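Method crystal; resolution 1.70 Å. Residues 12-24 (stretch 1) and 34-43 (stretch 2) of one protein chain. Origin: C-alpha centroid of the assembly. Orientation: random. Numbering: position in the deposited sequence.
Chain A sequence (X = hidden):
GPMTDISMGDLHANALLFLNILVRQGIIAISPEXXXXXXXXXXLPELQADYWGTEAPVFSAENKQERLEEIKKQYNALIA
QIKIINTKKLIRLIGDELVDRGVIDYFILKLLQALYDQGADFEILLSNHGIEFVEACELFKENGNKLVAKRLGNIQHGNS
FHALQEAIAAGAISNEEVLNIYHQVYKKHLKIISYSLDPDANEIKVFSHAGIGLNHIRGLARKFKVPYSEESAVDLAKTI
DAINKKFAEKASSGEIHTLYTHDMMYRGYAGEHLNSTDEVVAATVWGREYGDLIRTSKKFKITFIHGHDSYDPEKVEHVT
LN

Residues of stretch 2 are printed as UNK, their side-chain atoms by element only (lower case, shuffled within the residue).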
# COMPACT_ATOMS: atom_id res chain seq x y z
N HIS A 12 -5.22 -0.47 -7.41
CA HIS A 12 -5.94 -1.75 -7.40
C HIS A 12 -5.03 -2.90 -7.85
O HIS A 12 -5.42 -3.78 -8.62
CB HIS A 12 -7.20 -1.67 -8.25
CG HIS A 12 -8.12 -0.58 -7.80
ND1 HIS A 12 -8.65 -0.55 -6.53
CD2 HIS A 12 -8.56 0.54 -8.42
CE1 HIS A 12 -9.39 0.53 -6.39
NE2 HIS A 12 -9.35 1.21 -7.52
N ALA A 13 -3.79 -2.86 -7.38
CA ALA A 13 -2.79 -3.90 -7.63
C ALA A 13 -2.52 -4.11 -9.12
O ALA A 13 -2.14 -5.20 -9.54
CB ALA A 13 -3.20 -5.23 -6.98
N ASN A 14 -2.69 -3.07 -9.93
CA ASN A 14 -2.46 -3.17 -11.37
C ASN A 14 -0.99 -2.83 -11.61
O ASN A 14 -0.60 -1.66 -11.60
CB ASN A 14 -3.41 -2.24 -12.13
CG ASN A 14 -3.26 -2.34 -13.65
OD1 ASN A 14 -2.24 -2.77 -14.17
ND2 ASN A 14 -4.30 -1.91 -14.37
N ALA A 15 -0.17 -3.87 -11.81
CA ALA A 15 1.27 -3.65 -11.91
C ALA A 15 1.63 -2.94 -13.21
O ALA A 15 2.62 -2.21 -13.25
CB ALA A 15 2.02 -4.98 -11.77
N LEU A 16 0.85 -3.13 -14.27
CA LEU A 16 1.13 -2.46 -15.53
C LEU A 16 0.81 -0.98 -15.45
O LEU A 16 1.56 -0.14 -15.96
CB LEU A 16 0.33 -3.08 -16.68
CG LEU A 16 0.45 -2.43 -18.08
CD1 LEU A 16 1.91 -2.36 -18.63
CD2 LEU A 16 -0.45 -3.16 -19.07
N LEU A 17 -0.31 -0.64 -14.80
CA LEU A 17 -0.60 0.76 -14.52
C LEU A 17 0.52 1.40 -13.73
O LEU A 17 0.99 2.49 -14.08
CB LEU A 17 -1.93 0.86 -13.78
CG LEU A 17 -2.36 2.23 -13.23
CD1 LEU A 17 -2.44 3.31 -14.32
CD2 LEU A 17 -3.68 2.10 -12.49
N PHE A 18 0.99 0.72 -12.67
CA PHE A 18 2.14 1.17 -11.89
C PHE A 18 3.36 1.40 -12.78
O PHE A 18 4.00 2.46 -12.73
CB PHE A 18 2.46 0.16 -10.78
CG PHE A 18 3.40 0.67 -9.71
CD1 PHE A 18 3.46 2.01 -9.37
CD2 PHE A 18 4.23 -0.21 -9.04
CE1 PHE A 18 4.33 2.45 -8.37
CE2 PHE A 18 5.10 0.22 -8.05
CZ PHE A 18 5.15 1.56 -7.72
N LEU A 19 3.70 0.40 -13.61
CA LEU A 19 4.80 0.57 -14.56
C LEU A 19 4.59 1.78 -15.46
O LEU A 19 5.52 2.56 -15.69
CB LEU A 19 4.96 -0.69 -15.42
CG LEU A 19 6.22 -0.66 -16.30
CD1 LEU A 19 7.42 -1.09 -15.50
CD2 LEU A 19 6.08 -1.57 -17.51
N ASN A 20 3.39 1.94 -16.01
CA ASN A 20 3.12 3.03 -16.94
C ASN A 20 3.40 4.38 -16.30
O ASN A 20 4.07 5.24 -16.90
CB ASN A 20 1.68 2.95 -17.44
CG ASN A 20 1.48 3.64 -18.77
OD1 ASN A 20 2.38 3.66 -19.62
ND2 ASN A 20 0.29 4.18 -18.98
N ILE A 21 2.91 4.58 -15.08
CA ILE A 21 3.10 5.86 -14.41
C ILE A 21 4.58 6.10 -14.15
O ILE A 21 5.10 7.20 -14.40
CB ILE A 21 2.27 5.93 -13.12
CG1 ILE A 21 0.78 5.80 -13.43
CG2 ILE A 21 2.52 7.24 -12.39
CD1 ILE A 21 -0.07 5.52 -12.19
N LEU A 22 5.29 5.07 -13.68
CA LEU A 22 6.72 5.19 -13.41
C LEU A 22 7.50 5.57 -14.67
O LEU A 22 8.46 6.34 -14.59
CB LEU A 22 7.26 3.88 -12.82
CG LEU A 22 6.81 3.54 -11.41
CD1 LEU A 22 7.12 2.08 -11.10
CD2 LEU A 22 7.50 4.46 -10.40
N VAL A 23 7.10 5.06 -15.83
CA VAL A 23 7.76 5.42 -17.08
C VAL A 23 7.40 6.84 -17.50
O VAL A 23 8.28 7.66 -17.83
CB VAL A 23 7.42 4.41 -18.19
CG1 VAL A 23 8.00 4.87 -19.53
CG2 VAL A 23 7.93 3.02 -17.84
N ARG A 24 6.11 7.16 -17.51
CA ARG A 24 5.64 8.45 -18.00
C ARG A 24 6.09 9.60 -17.11
O ARG A 24 6.17 10.74 -17.57
CB ARG A 24 4.11 8.45 -18.12
CG ARG A 24 3.59 7.56 -19.24
CD ARG A 24 2.06 7.53 -19.30
NE ARG A 24 1.45 8.85 -19.42
CZ ARG A 24 1.29 9.50 -20.58
NH1 ARG A 24 1.72 8.95 -21.71
NH2 ARG A 24 0.72 10.69 -20.60
N UNK A 34 10.78 -4.47 -23.91
CA UNK A 34 10.57 -5.04 -22.58
C UNK A 34 9.28 -4.55 -21.95
O UNK A 34 8.64 -5.28 -21.17
n UNK A 34 14.13 -5.16 -21.52
o UNK A 34 12.81 -6.72 -22.48
c UNK A 34 12.94 -5.62 -21.92
c UNK A 34 11.74 -4.73 -21.66
N UNK A 35 8.89 -3.31 -22.22
CA UNK A 35 7.56 -2.86 -21.84
C UNK A 35 6.50 -3.76 -22.47
O UNK A 35 5.54 -4.17 -21.80
c UNK A 35 7.40 -1.41 -22.28
c UNK A 35 6.19 -0.70 -21.75
o UNK A 35 2.86 1.32 -20.38
c UNK A 35 4.94 -0.92 -22.31
c UNK A 35 3.84 -0.25 -21.86
c UNK A 35 3.97 0.66 -20.83
c UNK A 35 5.20 0.91 -20.27
c UNK A 35 6.30 0.22 -20.74
N UNK A 36 6.65 -4.08 -23.76
CA UNK A 36 5.65 -4.90 -24.42
C UNK A 36 5.62 -6.29 -23.82
O UNK A 36 4.55 -6.87 -23.62
c UNK A 36 5.89 -4.97 -25.93
N UNK A 37 6.81 -6.85 -23.52
CA UNK A 37 6.86 -8.13 -22.83
C UNK A 37 6.14 -8.05 -21.48
O UNK A 37 5.40 -8.97 -21.10
n UNK A 37 11.36 -9.59 -25.89
c UNK A 37 9.01 -9.20 -23.86
c UNK A 37 8.31 -8.58 -22.62
c UNK A 37 11.17 -10.37 -24.63
c UNK A 37 10.46 -9.57 -23.53
N UNK A 38 6.36 -6.97 -20.73
CA UNK A 38 5.71 -6.80 -19.43
C UNK A 38 4.20 -6.80 -19.57
O UNK A 38 3.49 -7.52 -18.84
c UNK A 38 6.38 -5.02 -15.05
c UNK A 38 5.06 -4.78 -14.72
c UNK A 38 6.73 -5.24 -16.36
c UNK A 38 4.08 -4.78 -15.72
c UNK A 38 5.77 -5.28 -17.36
c UNK A 38 6.20 -5.49 -18.79
c UNK A 38 4.45 -5.02 -17.03
N UNK A 39 3.67 -5.99 -20.51
CA UNK A 39 2.23 -5.93 -20.71
C UNK A 39 1.67 -7.29 -21.14
O UNK A 39 0.58 -7.68 -20.70
c UNK A 39 1.88 -4.86 -21.75
N UNK A 40 2.41 -8.01 -21.99
CA UNK A 40 1.99 -9.36 -22.40
C UNK A 40 1.88 -10.31 -21.22
O UNK A 40 0.92 -11.08 -21.11
o UNK A 40 3.05 -12.85 -25.66
c UNK A 40 2.99 -9.94 -23.42
c UNK A 40 3.29 -11.70 -25.23
c UNK A 40 2.45 -11.22 -24.08
o UNK A 40 4.18 -10.94 -25.69
N UNK A 41 2.90 -10.32 -20.35
CA UNK A 41 2.83 -11.18 -19.17
C UNK A 41 1.67 -10.76 -18.28
O UNK A 41 0.91 -11.60 -17.79
c UNK A 41 5.26 -11.95 -19.16
c UNK A 41 4.18 -11.15 -18.40
c UNK A 41 6.67 -11.78 -18.60
c UNK A 41 4.00 -11.67 -16.97
N UNK A 42 1.51 -9.44 -18.09
CA UNK A 42 0.46 -8.95 -17.21
C UNK A 42 -0.92 -9.36 -17.68
O UNK A 42 -1.82 -9.59 -16.86
o UNK A 42 -3.01 -6.10 -12.80
c UNK A 42 -0.05 -7.27 -14.62
c UNK A 42 -1.63 -6.43 -16.20
c UNK A 42 -0.38 -6.99 -15.94
c UNK A 42 -2.51 -6.11 -15.16
c UNK A 42 -2.15 -6.40 -13.85
c UNK A 42 0.54 -7.41 -17.05
c UNK A 42 -0.92 -6.97 -13.57
N UNK A 43 -1.13 -9.50 -19.00
CA UNK A 43 -2.45 -9.82 -19.52
C UNK A 43 -2.53 -11.23 -20.09
O UNK A 43 -3.41 -11.52 -20.89
c UNK A 43 -2.91 -8.79 -20.56
c UNK A 43 -2.96 -7.41 -19.92
o UNK A 43 -2.02 -8.75 -21.67

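Position 34 carries four side-chain atoms: two carbons in line, the second bearing one oxygen and one nitrogen, all out of reach of stretch 1. This is an amide one methylene from the backbone, hence Asn34. The amide suits a partly exposed site, where its nitrogen is hydrogen-bonded elsewhere in the structure.

Position 35 has a single carbon followed by a six-carbon ring bearing an oxygen, and the ring settles among Leu16, Leu19, Asn20 and Val23, which makes it Tyr35. Its CA-to-CB bond points sideways, but with chi1 in the t well the ring reaches stretch 1. A flat ring with a polar tip suits this mixed pocket. Tyr35 CD2 packs 3.7 Å from Leu19 CD2, while Tyr35 OH donates a short hydrogen bond to Asn20 OD1 at 2.5 Å, near the plane of the ring.

Position 36 has one side-chain carbon, points away from stretch 1 and is exposed; it is Ala36, whose small methyl needs no partner. At position 37 four carbons run in a row to a nitrogen, out of reach of stretch 1, the signature of Lys37. Its long aliphatic arm ends in an ammonium group, a common choice at a partly exposed helix position.

Position 38 shows one carbon and a six-carbon ring with no heteroatom, pointing toward stretch 1, with Leu19 CD2 over one face: Phe38. It is buried, a place where a purely apolar ring costs nothing in lost hydrogen bonds. Leu19 CD2 sits 3.8 Å from the centroid of the Phe38 ring in a CH-pi contact, and Ala15 CB lies 4.2 Å from Phe38 CZ.

Position 39 again has a lone carbon, which meets Leu16, so it is Ala39. Its CA is 6.3 Å from the CA of Leu16, and Ala39 CB meets Leu16 CD2 at 3.9 Å; the small side chain fits this close approach.

Position 40 has three carbons, the last carrying two oxygens, directed away from stretch 1: Glu40, with its carboxylate on the exposed side. Position 41 has four carbons forked at the first, one arm two carbons long, out of reach of stretch 1. This is Ile41, whose branched, wholly apolar side chain suits a buried position.

Position 42 repeats the single carbon, six-carbon ring and oxygen, with Leu16 N over one ring face, giving Tyr42. Tyr42 CE1 is 4.0 Å from Ala15 CB, and Tyr42 OH approaches Asn14 CA to 3.3 Å. The hydroxyl is hydrogen-bonded elsewhere in the structure, so the buried ring keeps its polar tip satisfied.

Position 43 has a carbon bearing one oxygen and one carbon, not in contact with stretch 1: Thr43. It leaves the helical conformation, and Thr43 OG1 donates to Ala39 O at 3.0 Å.

The contact joins two nearly antiparallel helices, inclined at 159°. Leu16 fits as a knob among Tyr35, Phe38, Ala39 and Tyr42, while Tyr35 returns the arrangement. Most of the contacts are apolar packing; the Tyr35–Asn20 hydrogen bond adds a directional tie.

Stretch 2, residues 34-43: NYAKFAEIYT
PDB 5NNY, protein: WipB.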